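Side-chain contacts in fructose-1,6-bisphosphatase (Pyrococcus furiosus, PDB 1XI6), which catalyses the magnesium-dependent hydrolysis of fructose 1,6-bisphosphate to fructose 6-phosphate and phosphate: residues A[131-136]-A[141-146]; A[20-25]-A[123-128]. All coordinates share one frame; numbering follows the deposited sequence.

Overall arrangement
Contacts 1 and 2 meet on neighbouring strands of one large mixed sheet in the inositol monophosphatase fold. Contact 2 lays helix 11-28 on strand 118-126; the chain then turns into strand 131-136, which pairs onward with 141-143 in contact 1. Their centres lie 13 Å apart. Phe133 N probably hydrogen-bonds Ile124 O at 2.8 Å, and Arg131 NH2 forms a salt bridge with Glu126 OE1 at 3.1 Å. Both contacts flank the site inferred by similarity: the Pro127 and Phe133 side chains are about 9 and 10 Å from that of Asp95, and the Phe25 side chain comes within about 4 Å of that of Leu94, likewise assigned to magnesium.

Contact 1. Residues A[131-136]-A[141-146]; sequences RFFEGI and AFLNGK
Strands 131-136 and 140-143 form a beta hairpin in the large mixed sheet, and the chain leaves the second strand through a type I' turn from Leu143 to Lys146. Glu134 and Phe142 are the hydrogen-bonded antiparallel pair: Glu134 N reaches Phe142 O at 2.7 Å and Phe142 N returns to Glu134 O at 2.8 Å, both nearly straight. Beyond the strand end the ladder is prolonged by Asn144, whose backbone N bonds Phe132 O while its side-chain OD1 accepts from Phe132 N at 2.9 Å. That N-H comes in tilted 35° from the amide carbonyl plane. On the face carrying Phe133 and Leu143, the two side chains run side by side; Leu143 CD1 sits over one face of the Phe133 ring, 3.9 Å from its centroid and displaced toward the rim. With CG turned anti to the backbone N (chi1 163°), Leu143 also brings CD1 to 3.6 Å from Arg131 CB, against the start of the extended arginine chain, whose NH2 ends in a salt bridge to Glu126. Met193 of helix 184-193 touches both Phe133 and Leu143. On the other face Ile136 CD1 meets the Phe142 ring at CD2, 4.0 Å away, the two side chains crossing at about a right angle. Glu134 OE2 forms a salt bridge with Arg15 NE and a hydrogen bond with Tyr121 OH. The side-chain OD1 of Asn144 takes the place that its own backbone O would hold in a regular antiparallel pair, so one residue bonds both the N and the O of Phe132.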
loop_
_atom_site.group_PDB
_atom_site.type_symbol
_atom_site.label_atom_id
_atom_site.label_comp_id
_atom_site.label_asym_id
_atom_site.label_seq_id
_atom_site.Cartn_x
_atom_site.Cartn_y
_atom_site.Cartn_z
ATOM N N ARG A 131 -1.328 -0.617 13.793
ATOM C CA ARG A 131 -2.373 0.156 13.148
ATOM C C ARG A 131 -3.051 -0.625 12.048
ATOM O O ARG A 131 -2.397 -1.139 11.145
ATOM C CB ARG A 131 -1.806 1.454 12.591
ATOM C CG ARG A 131 -1.603 2.511 13.638
ATOM C CD ARG A 131 -1.348 3.814 12.974
ATOM N NE ARG A 131 -0.873 4.823 13.907
ATOM C CZ ARG A 131 0.269 5.486 13.778
ATOM N NH1 ARG A 131 0.599 6.388 14.680
ATOM N NH2 ARG A 131 1.076 5.261 12.753
ATOM N N PHE A 132 -4.374 -0.696 12.140
ATOM C CA PHE A 132 -5.179 -1.447 11.196
ATOM C C PHE A 132 -5.986 -0.496 10.334
ATOM O O PHE A 132 -7.011 0.006 10.755
ATOM C CB PHE A 132 -6.067 -2.436 11.952
ATOM C CG PHE A 132 -6.868 -3.349 11.069
ATOM C CD1 PHE A 132 -6.277 -4.026 10.010
ATOM C CD2 PHE A 132 -8.222 -3.546 11.314
ATOM C CE1 PHE A 132 -7.024 -4.869 9.199
ATOM C CE2 PHE A 132 -8.980 -4.387 10.514
ATOM C CZ PHE A 132 -8.383 -5.051 9.457
ATOM N N PHE A 133 -5.492 -0.239 9.131
ATOM C CA PHE A 133 -6.158 0.658 8.195
ATOM C C PHE A 133 -7.120 -0.117 7.308
ATOM O O PHE A 133 -6.777 -1.169 6.767
ATOM C CB PHE A 133 -5.154 1.380 7.296
ATOM C CG PHE A 133 -4.200 2.275 8.022
ATOM C CD1 PHE A 133 -2.957 1.795 8.443
ATOM C CD2 PHE A 133 -4.522 3.613 8.259
ATOM C CE1 PHE A 133 -2.060 2.628 9.111
ATOM C CE2 PHE A 133 -3.634 4.458 8.921
ATOM C CZ PHE A 133 -2.402 3.969 9.350
ATOM N N GLU A 134 -8.323 0.421 7.156
ATOM C CA GLU A 134 -9.335 -0.189 6.308
ATOM C C GLU A 134 -9.851 0.774 5.259
ATOM O O GLU A 134 -10.116 1.931 5.546
ATOM C CB GLU A 134 -10.481 -0.731 7.145
ATOM C CG GLU A 134 -10.211 -2.109 7.688
ATOM C CD GLU A 134 -11.293 -2.566 8.637
ATOM O OE1 GLU A 134 -11.418 -1.969 9.730
ATOM O OE2 GLU A 134 -12.023 -3.523 8.298
ATOM N N GLY A 135 -9.976 0.282 4.035
ATOM C CA GLY A 135 -10.545 1.053 2.935
ATOM C C GLY A 135 -11.742 0.298 2.412
ATOM O O GLY A 135 -11.587 -0.756 1.786
ATOM N N ILE A 136 -12.930 0.835 2.684
ATOM C CA ILE A 136 -14.196 0.160 2.396
ATOM C C ILE A 136 -15.090 1.071 1.533
ATOM O O ILE A 136 -15.765 1.975 2.064
ATOM C CB ILE A 136 -14.918 -0.259 3.710
ATOM C CG1 ILE A 136 -13.963 -1.048 4.629
ATOM C CG2 ILE A 136 -16.191 -1.043 3.398
ATOM C CD1 ILE A 136 -14.424 -1.207 6.077
ATOM N N ALA A 141 -12.695 5.393 4.752
ATOM C CA ALA A 141 -11.471 4.910 5.398
ATOM C C ALA A 141 -11.557 4.831 6.933
ATOM O O ALA A 141 -12.118 5.707 7.588
ATOM C CB ALA A 141 -10.295 5.772 4.974
ATOM N N PHE A 142 -10.986 3.770 7.491
ATOM C CA PHE A 142 -10.947 3.541 8.934
ATOM C C PHE A 142 -9.533 3.196 9.405
ATOM O O PHE A 142 -8.768 2.553 8.691
ATOM C CB PHE A 142 -11.902 2.404 9.317
ATOM C CG PHE A 142 -13.336 2.681 8.980
ATOM C CD1 PHE A 142 -14.182 3.282 9.922
ATOM C CD2 PHE A 142 -13.851 2.353 7.717
ATOM C CE1 PHE A 142 -15.523 3.554 9.613
ATOM C CE2 PHE A 142 -15.191 2.621 7.395
ATOM C CZ PHE A 142 -16.027 3.220 8.349
ATOM N N LEU A 143 -9.201 3.636 10.613
ATOM C CA LEU A 143 -8.002 3.199 11.318
ATOM C C LEU A 143 -8.461 2.625 12.647
ATOM O O LEU A 143 -9.127 3.302 13.410
ATOM C CB LEU A 143 -7.026 4.368 11.512
ATOM C CG LEU A 143 -5.889 4.262 12.538
ATOM C CD1 LEU A 143 -4.948 3.133 12.188
ATOM C CD2 LEU A 143 -5.128 5.558 12.596
ATOM N N ASN A 144 -8.103 1.375 12.918
ATOM C CA ASN A 144 -8.608 0.629 14.087
ATOM C C ASN A 144 -10.099 0.871 14.353
ATOM O O ASN A 144 -10.485 1.207 15.474
ATOM C CB ASN A 144 -7.808 0.945 15.366
ATOM C CG ASN A 144 -6.319 0.701 15.223
ATOM O OD1 ASN A 144 -5.882 -0.217 14.531
ATOM N ND2 ASN A 144 -5.531 1.524 15.891
ATOM N N GLY A 145 -10.924 0.730 13.318
ATOM C CA GLY A 145 -12.368 0.887 13.460
ATOM C C GLY A 145 -12.941 2.296 13.358
ATOM O O GLY A 145 -14.116 2.449 13.022
ATOM N N LYS A 146 -12.138 3.318 13.646
ATOM C CA LYS A 146 -12.642 4.693 13.729
ATOM C C LYS A 146 -12.424 5.443 12.417
ATOM O O LYS A 146 -11.308 5.444 11.871
ATOM C CB LYS A 146 -12.000 5.445 14.905
ATOM C CG LYS A 146 -12.304 4.846 16.287
#

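Contact 2. Residues A[20-25]-A[123-128]; sequences DIISDF and IIYEPM
Ile22 carries CG2 anti to its backbone N, with CG1 anti to the carbonyl carbon (chi1 -72°), and Tyr125 swings CG anti to its own N (chi1 -178°), which brings the methyl over the phenol ring. Ile22 CG2 lies 3.6 Å from the Tyr125 ring centroid, only 13° off the normal, a CH-pi contact centred on one face. The other branch follows the root of the same side chain: Ile22 CG1 is 3.7 Å from Tyr125 CB, and CD1 goes on to Ile123 CD1 at 4.3 Å. This is helix-on-sheet packing in the inositol monophosphatase fold, helix 11-28 resting on strand 118-126, with Phe132 of the next strand also touching Ile22. Tyr125 OH is hydrogen-bonded to Glu26 OE1, one turn after Ile22 on the helix, so the ring is held both at its face and at its hydroxyl. A leucine in place of Tyr125 would probably leave Glu26 without this hydroxyl partner and Ile22 CG2 without an aromatic face to rest on. Where the strand has ended, Phe25 crosses Pro127 at about a right angle, its CE2 3.7 Å from Pro127 CG; Phe107 also touches Pro127.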
loop_
_atom_site.group_PDB
_atom_site.type_symbol
_atom_site.label_atom_id
_atom_site.label_comp_id
_atom_site.label_asym_id
_atom_site.label_seq_id
_atom_site.Cartn_x
_atom_site.Cartn_y
_atom_site.Cartn_z
ATOM N N ASP A 20 -6.348 -12.877 10.379
ATOM C CA ASP A 20 -5.638 -14.150 10.401
ATOM C C ASP A 20 -4.228 -14.022 9.842
ATOM O O ASP A 20 -3.276 -14.592 10.390
ATOM C CB ASP A 20 -6.413 -15.191 9.592
ATOM C CG ASP A 20 -7.616 -15.741 10.339
ATOM O OD1 ASP A 20 -8.540 -16.258 9.667
ATOM O OD2 ASP A 20 -7.638 -15.668 11.591
ATOM N N ILE A 21 -4.108 -13.274 8.751
ATOM C CA ILE A 21 -2.822 -13.000 8.123
ATOM C C ILE A 21 -1.939 -12.134 9.022
ATOM O O ILE A 21 -0.759 -12.440 9.197
ATOM C CB ILE A 21 -3.014 -12.376 6.718
ATOM C CG1 ILE A 21 -3.510 -13.454 5.750
ATOM C CG2 ILE A 21 -1.725 -11.694 6.218
ATOM C CD1 ILE A 21 -4.207 -12.917 4.526
ATOM N N ILE A 22 -2.519 -11.070 9.582
ATOM C CA ILE A 22 -1.831 -10.168 10.510
ATOM C C ILE A 22 -1.268 -10.975 11.687
ATOM O O ILE A 22 -0.081 -10.883 12.012
ATOM C CB ILE A 22 -2.782 -9.028 10.988
ATOM C CG1 ILE A 22 -3.031 -8.029 9.853
ATOM C CG2 ILE A 22 -2.249 -8.315 12.252
ATOM C CD1 ILE A 22 -4.399 -7.368 9.884
ATOM N N SER A 23 -2.143 -11.772 12.295
ATOM C CA SER A 23 -1.812 -12.646 13.398
ATOM C C SER A 23 -0.623 -13.569 13.079
ATOM O O SER A 23 0.305 -13.691 13.883
ATOM C CB SER A 23 -3.049 -13.456 13.754
ATOM O OG SER A 23 -3.042 -13.806 15.115
ATOM N N ASP A 24 -0.672 -14.205 11.905
ATOM C CA ASP A 24 0.417 -15.012 11.352
ATOM C C ASP A 24 1.708 -14.224 11.155
ATOM O O ASP A 24 2.792 -14.713 11.458
ATOM C CB ASP A 24 0.006 -15.559 9.990
ATOM C CG ASP A 24 -0.536 -16.970 10.041
ATOM O OD1 ASP A 24 -0.643 -17.578 11.135
ATOM O OD2 ASP A 24 -0.858 -17.478 8.945
ATOM N N PHE A 25 1.581 -13.011 10.626
ATOM C CA PHE A 25 2.716 -12.153 10.363
ATOM C C PHE A 25 3.388 -11.734 11.660
ATOM O O PHE A 25 4.608 -11.573 11.701
ATOM C CB PHE A 25 2.258 -10.919 9.594
ATOM C CG PHE A 25 3.379 -10.027 9.142
ATOM C CD1 PHE A 25 3.810 -10.059 7.822
ATOM C CD2 PHE A 25 3.998 -9.142 10.027
ATOM C CE1 PHE A 25 4.839 -9.225 7.391
ATOM C CE2 PHE A 25 5.033 -8.312 9.610
ATOM C CZ PHE A 25 5.451 -8.348 8.294
ATOM N N ILE A 123 -6.826 -3.320 3.007
ATOM C CA ILE A 123 -6.231 -3.140 4.328
ATOM C C ILE A 123 -4.737 -2.838 4.264
ATOM O O ILE A 123 -4.032 -3.296 3.367
ATOM C CB ILE A 123 -6.453 -4.353 5.260
ATOM C CG1 ILE A 123 -5.751 -5.595 4.706
ATOM C CG2 ILE A 123 -7.946 -4.600 5.479
ATOM C CD1 ILE A 123 -4.925 -6.338 5.725
ATOM N N ILE A 124 -4.272 -2.043 5.218
ATOM C CA ILE A 124 -2.856 -1.893 5.485
ATOM C C ILE A 124 -2.678 -2.090 6.976
ATOM O O ILE A 124 -3.299 -1.395 7.776
ATOM C CB ILE A 124 -2.312 -0.537 5.012
ATOM C CG1 ILE A 124 -2.274 -0.507 3.488
ATOM C CG2 ILE A 124 -0.905 -0.300 5.555
ATOM C CD1 ILE A 124 -2.170 0.845 2.885
ATOM N N TYR A 125 -1.858 -3.067 7.345
ATOM C CA TYR A 125 -1.482 -3.233 8.737
ATOM C C TYR A 125 -0.040 -2.787 8.961
ATOM O O TYR A 125 0.868 -3.222 8.254
ATOM C CB TYR A 125 -1.711 -4.665 9.239
ATOM C CG TYR A 125 -1.361 -4.830 10.704
ATOM C CD1 TYR A 125 -0.226 -5.536 11.094
ATOM C CD2 TYR A 125 -2.157 -4.253 11.706
ATOM C CE1 TYR A 125 0.104 -5.673 12.449
ATOM C CE2 TYR A 125 -1.831 -4.385 13.065
ATOM C CZ TYR A 125 -0.702 -5.094 13.427
ATOM O OH TYR A 125 -0.380 -5.239 14.756
ATOM N N GLU A 126 0.145 -1.916 9.951
ATOM C CA GLU A 126 1.459 -1.398 10.306
ATOM C C GLU A 126 1.924 -2.000 11.627
ATOM O O GLU A 126 1.567 -1.493 12.681
ATOM C CB GLU A 126 1.428 0.121 10.404
ATOM C CG GLU A 126 2.784 0.734 10.340
ATOM C CD GLU A 126 2.848 2.159 10.840
ATOM O OE1 GLU A 126 1.801 2.799 11.062
ATOM O OE2 GLU A 126 3.985 2.639 11.012
ATOM N N PRO A 127 2.720 -3.088 11.572
ATOM C CA PRO A 127 3.070 -3.827 12.789
ATOM C C PRO A 127 3.707 -3.014 13.925
ATOM O O PRO A 127 3.348 -3.241 15.075
ATOM C CB PRO A 127 4.016 -4.922 12.271
ATOM C CG PRO A 127 3.643 -5.084 10.858
ATOM C CD PRO A 127 3.324 -3.712 10.380
ATOM N N MET A 128 4.607 -2.075 13.613
ATOM C CA MET A 128 5.300 -1.270 14.649
ATOM C C MET A 128 4.386 -0.379 15.486
ATOM O O MET A 128 4.683 -0.103 16.646
ATOM C CB MET A 128 6.417 -0.403 14.049
ATOM C CG MET A 128 7.613 -1.165 13.492
ATOM S SD MET A 128 8.343 -2.459 14.528
ATOM C CE MET A 128 8.989 -1.498 15.891
#